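Local coordinates for protein exotoxin A (Pseudomonas aeruginosa, PDB 1IKP) that transfers ADP-ribose from NAD as an ADP-ribosyltransferase toxin, probably after entering host cells by means of separate binding and targeting regions, at residues 124-129 with 237-242. The protein carries 2 engineered substitutions. Numbering follows the deposited sequence.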
ATOM      1  N   ASN A 124     -28.346   5.132  13.929  1.00 35.94           N
ATOM      2  CA  ASN A 124     -28.040   5.394  12.530  1.00 38.33           C
ATOM      3  C   ASN A 124     -26.630   5.957  12.377  1.00 31.12           C
ATOM      4  O   ASN A 124     -26.314   6.625  11.393  1.00 30.19           O
ATOM      5  CB  ASN A 124     -29.059   6.374  11.943  1.00 55.29           C
ATOM      6  CG  ASN A 124     -29.025   6.413  10.429  1.00 66.28           C
ATOM      7  OD1 ASN A 124     -29.624   7.292   9.807  1.00 71.91           O
ATOM      8  ND2 ASN A 124     -28.332   5.454   9.826  1.00 71.83           N
ATOM      9  N   GLN A 125     -25.782   5.679  13.355  1.00 26.30           N
ATOM     10  CA  GLN A 125     -24.406   6.155  13.313  1.00 24.66           C
ATOM     11  C   GLN A 125     -23.517   5.073  12.715  1.00 20.24           C
ATOM     12  O   GLN A 125     -23.780   3.886  12.875  1.00 21.11           O
ATOM     13  CB  GLN A 125     -23.910   6.470  14.719  1.00 25.70           C
ATOM     14  CG  GLN A 125     -24.855   7.328  15.533  1.00 28.54           C
ATOM     15  CD  GLN A 125     -24.354   7.524  16.940  1.00 29.60           C
ATOM     16  OE1 GLN A 125     -24.005   6.562  17.629  1.00 28.15           O
ATOM     17  NE2 GLN A 125     -24.320   8.779  17.383  1.00 33.88           N
ATOM     18  N   LEU A 126     -22.448   5.490  12.048  1.00 20.91           N
ATOM     19  CA  LEU A 126     -21.521   4.539  11.433  1.00 20.54           C
ATOM     20  C   LEU A 126     -20.739   3.870  12.561  1.00 18.61           C
ATOM     21  O   LEU A 126     -19.985   4.544  13.275  1.00 20.57           O
ATOM     22  CB  LEU A 126     -20.569   5.294  10.507  1.00 19.98           C
ATOM     23  CG  LEU A 126     -20.143   4.597   9.207  1.00 22.33           C
ATOM     24  CD1 LEU A 126     -19.352   5.574   8.359  1.00 24.85           C
ATOM     25  CD2 LEU A 126     -19.340   3.361   9.515  1.00 21.88           C
ATOM     26  N   SER A 127     -20.922   2.563  12.743  1.00 18.56           N
ATOM     27  CA  SER A 127     -20.238   1.831  13.807  1.00 19.39           C
ATOM     28  C   SER A 127     -19.014   1.046  13.341  1.00 18.93           C
ATOM     29  O   SER A 127     -18.035   0.943  14.068  1.00 18.23           O
ATOM     30  CB  SER A 127     -21.201   0.864  14.497  1.00 19.96           C
ATOM     31  OG  SER A 127     -21.583  -0.192  13.628  1.00 21.90           O
ATOM     32  N   HIS A 128     -19.085   0.467  12.141  1.00 16.98           N
ATOM     33  CA  HIS A 128     -17.956  -0.298  11.595  1.00 19.10           C
ATOM     34  C   HIS A 128     -17.887  -0.117  10.094  1.00 19.09           C
ATOM     35  O   HIS A 128     -18.913   0.043   9.435  1.00 16.04           O
ATOM     36  CB  HIS A 128     -18.105  -1.788  11.821  1.00 17.02           C
ATOM     37  CG  HIS A 128     -18.260  -2.182  13.250  1.00 18.57           C
ATOM     38  ND1 HIS A 128     -19.442  -2.021  13.938  1.00 21.00           N
ATOM     39  CD2 HIS A 128     -17.393  -2.761  14.114  1.00 20.22           C
ATOM     40  CE1 HIS A 128     -19.297  -2.487  15.167  1.00 22.62           C
ATOM     41  NE2 HIS A 128     -18.064  -2.942  15.300  1.00 22.60           N
ATOM     42  N   MET A 129     -16.674  -0.191   9.551  1.00 23.23           N
ATOM     43  CA  MET A 129     -16.473  -0.055   8.114  1.00 25.65           C
ATOM     44  C   MET A 129     -15.671  -1.246   7.641  1.00 23.01           C
ATOM     45  O   MET A 129     -14.672  -1.618   8.258  1.00 21.68           O
ATOM     46  CB  MET A 129     -15.678   1.196   7.785  1.00 38.05           C
ATOM     47  CG  MET A 129     -15.869   2.324   8.752  1.00 46.95           C
ATOM     48  SD  MET A 129     -14.737   3.637   8.336  1.00 51.97           S
ATOM     49  CE  MET A 129     -15.885   4.836   7.611  1.00 53.44           C
ATOM     50  N   LEU A 237     -20.602   9.736  13.040  1.00 30.77           N
ATOM     51  CA  LEU A 237     -19.647   8.689  13.370  1.00 28.60           C
ATOM     52  C   LEU A 237     -19.622   8.231  14.825  1.00 28.70           C
ATOM     53  O   LEU A 237     -19.788   9.021  15.755  1.00 28.80           O
ATOM     54  CB  LEU A 237     -18.233   9.130  12.973  1.00 28.04           C
ATOM     55  CG  LEU A 237     -17.998   9.703  11.568  1.00 27.51           C
ATOM     56  CD1 LEU A 237     -16.542  10.132  11.446  1.00 28.24           C
ATOM     57  CD2 LEU A 237     -18.345   8.668  10.497  1.00 26.62           C
ATOM     58  N   ASP A 238     -19.424   6.933  14.996  1.00 26.42           N
ATOM     59  CA  ASP A 238     -19.296   6.285  16.292  1.00 25.69           C
ATOM     60  C   ASP A 238     -18.507   5.038  15.904  1.00 25.70           C
ATOM     61  O   ASP A 238     -18.747   3.924  16.386  1.00 22.92           O
ATOM     62  CB  ASP A 238     -20.661   5.913  16.871  1.00 26.08           C
ATOM     63  CG  ASP A 238     -20.561   5.415  18.296  1.00 29.57           C
ATOM     64  OD1 ASP A 238     -19.714   5.953  19.038  1.00 30.10           O
ATOM     65  OD2 ASP A 238     -21.319   4.503  18.682  1.00 29.99           O
ATOM     66  N   ILE A 239     -17.539   5.264  15.020  1.00 28.94           N
ATOM     67  CA  ILE A 239     -16.720   4.194  14.467  1.00 31.40           C
ATOM     68  C   ILE A 239     -15.577   3.673  15.316  1.00 34.10           C
ATOM     69  O   ILE A 239     -14.946   4.414  16.070  1.00 31.98           O
ATOM     70  CB  ILE A 239     -16.142   4.609  13.095  1.00 34.47           C
ATOM     71  CG1 ILE A 239     -15.208   5.807  13.248  1.00 35.38           C
ATOM     72  CG2 ILE A 239     -17.275   4.984  12.149  1.00 36.47           C
ATOM     73  CD1 ILE A 239     -14.607   6.275  11.934  1.00 37.66           C
ATOM     74  N   LYS A 240     -15.321   2.375  15.182  1.00 38.14           N
ATOM     75  CA  LYS A 240     -14.231   1.727  15.893  1.00 43.00           C
ATOM     76  C   LYS A 240     -12.945   2.193  15.199  1.00 41.88           C
ATOM     77  O   LYS A 240     -12.904   2.292  13.971  1.00 43.16           O
ATOM     78  CB  LYS A 240     -14.371   0.207  15.788  1.00 48.07           C
ATOM     79  CG  LYS A 240     -13.353  -0.571  16.602  1.00 52.62           C
ATOM     80  CD  LYS A 240     -13.575  -2.070  16.468  1.00 54.29           C
ATOM     81  CE  LYS A 240     -12.534  -2.851  17.248  1.00 55.86           C
ATOM     82  NZ  LYS A 240     -12.715  -4.317  17.081  1.00 56.16           N
ATOM     83  N   PRO A 241     -11.891   2.496  15.977  1.00 40.56           N
ATOM     84  CA  PRO A 241     -10.574   2.964  15.515  1.00 38.48           C
ATOM     85  C   PRO A 241      -9.806   2.053  14.551  1.00 33.19           C
ATOM     86  O   PRO A 241      -8.624   2.279  14.295  1.00 33.43           O
ATOM     87  CB  PRO A 241      -9.809   3.175  16.819  1.00 42.04           C
ATOM     88  CG  PRO A 241     -10.888   3.523  17.789  1.00 44.35           C
ATOM     89  CD  PRO A 241     -11.953   2.518  17.447  1.00 43.20           C
ATOM     90  N   THR A 242     -10.473   1.037  14.016  1.00 30.21           N
ATOM     91  CA  THR A 242      -9.847   0.100  13.084  1.00 26.41           C
ATOM     92  C   THR A 242      -9.209   0.834  11.900  1.00 22.76           C
ATOM     93  O   THR A 242      -9.861   1.640  11.235  1.00 21.66           O
ATOM     94  CB  THR A 242     -10.890  -0.887  12.541  1.00 29.16           C
ATOM     95  OG1 THR A 242     -11.562  -1.514  13.641  1.00 30.09           O
ATOM     96  CG2 THR A 242     -10.229  -1.952  11.683  1.00 28.80           C
TER
HETATM   97  O   HOH W   1     -18.327   0.855  16.916  1.00 29.67           O
HETATM   98  O   HOH W   2     -14.452   0.677  11.413  1.00 28.39           O
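Leu126 and Ile239 form the tight side of this contact, where strand 126-136 meets the loop that leads to strand 245-248. The methyl CG2 of Ile239 is pressed to 3.0 Å from Leu126 O, a close packing contact and not a hydrogen bond, and lies 3.7 Å from Leu126 CB, the two side chains crossing at a slant. Leucine, wholly apolar, suits this buried position. A beta-branched partner can cover it with one branch while the other reaches on: with chi1 at 63°, CG1 of Ile239 lies between the backbone N and the carbonyl carbon and carries CD1 to within 4.5 Å of Met129 SD. Leu237 runs beside Leu126, pointing the same way, and touches its CD1 through CD2 at 3.9 Å. Tyr208 of helix 205-210 adds apolar cover over Ile239.

Asp238 N donates to Leu126 O (3.0 Å), and Lys240 N gives a longer bond to Ser127 O (3.3 Å). Leu126 and Leu237 make a single beta bridge, while Ser127 and His128 both face Glu119 in a classic beta bulge. The loop runs beside a strand paired with 112-120 and 245-248, in a binding domain whose family is grouped with concanavalin-like folds.

The outer side is looser and polar. Water joins Ser127 O to Asp238 O, and the short Ser127 hydroxyl, OG, reaches His128 ND1 in a 2.8 Å hydrogen bond. Gln125 OE1 meets Asp238 CB at 3.5 Å without bonding the carboxylate, its hydrogen bond lying elsewhere. Lys240, fully extended, sends its amino group NZ away from residues 124-129, as befits a charged residue at an exposed position.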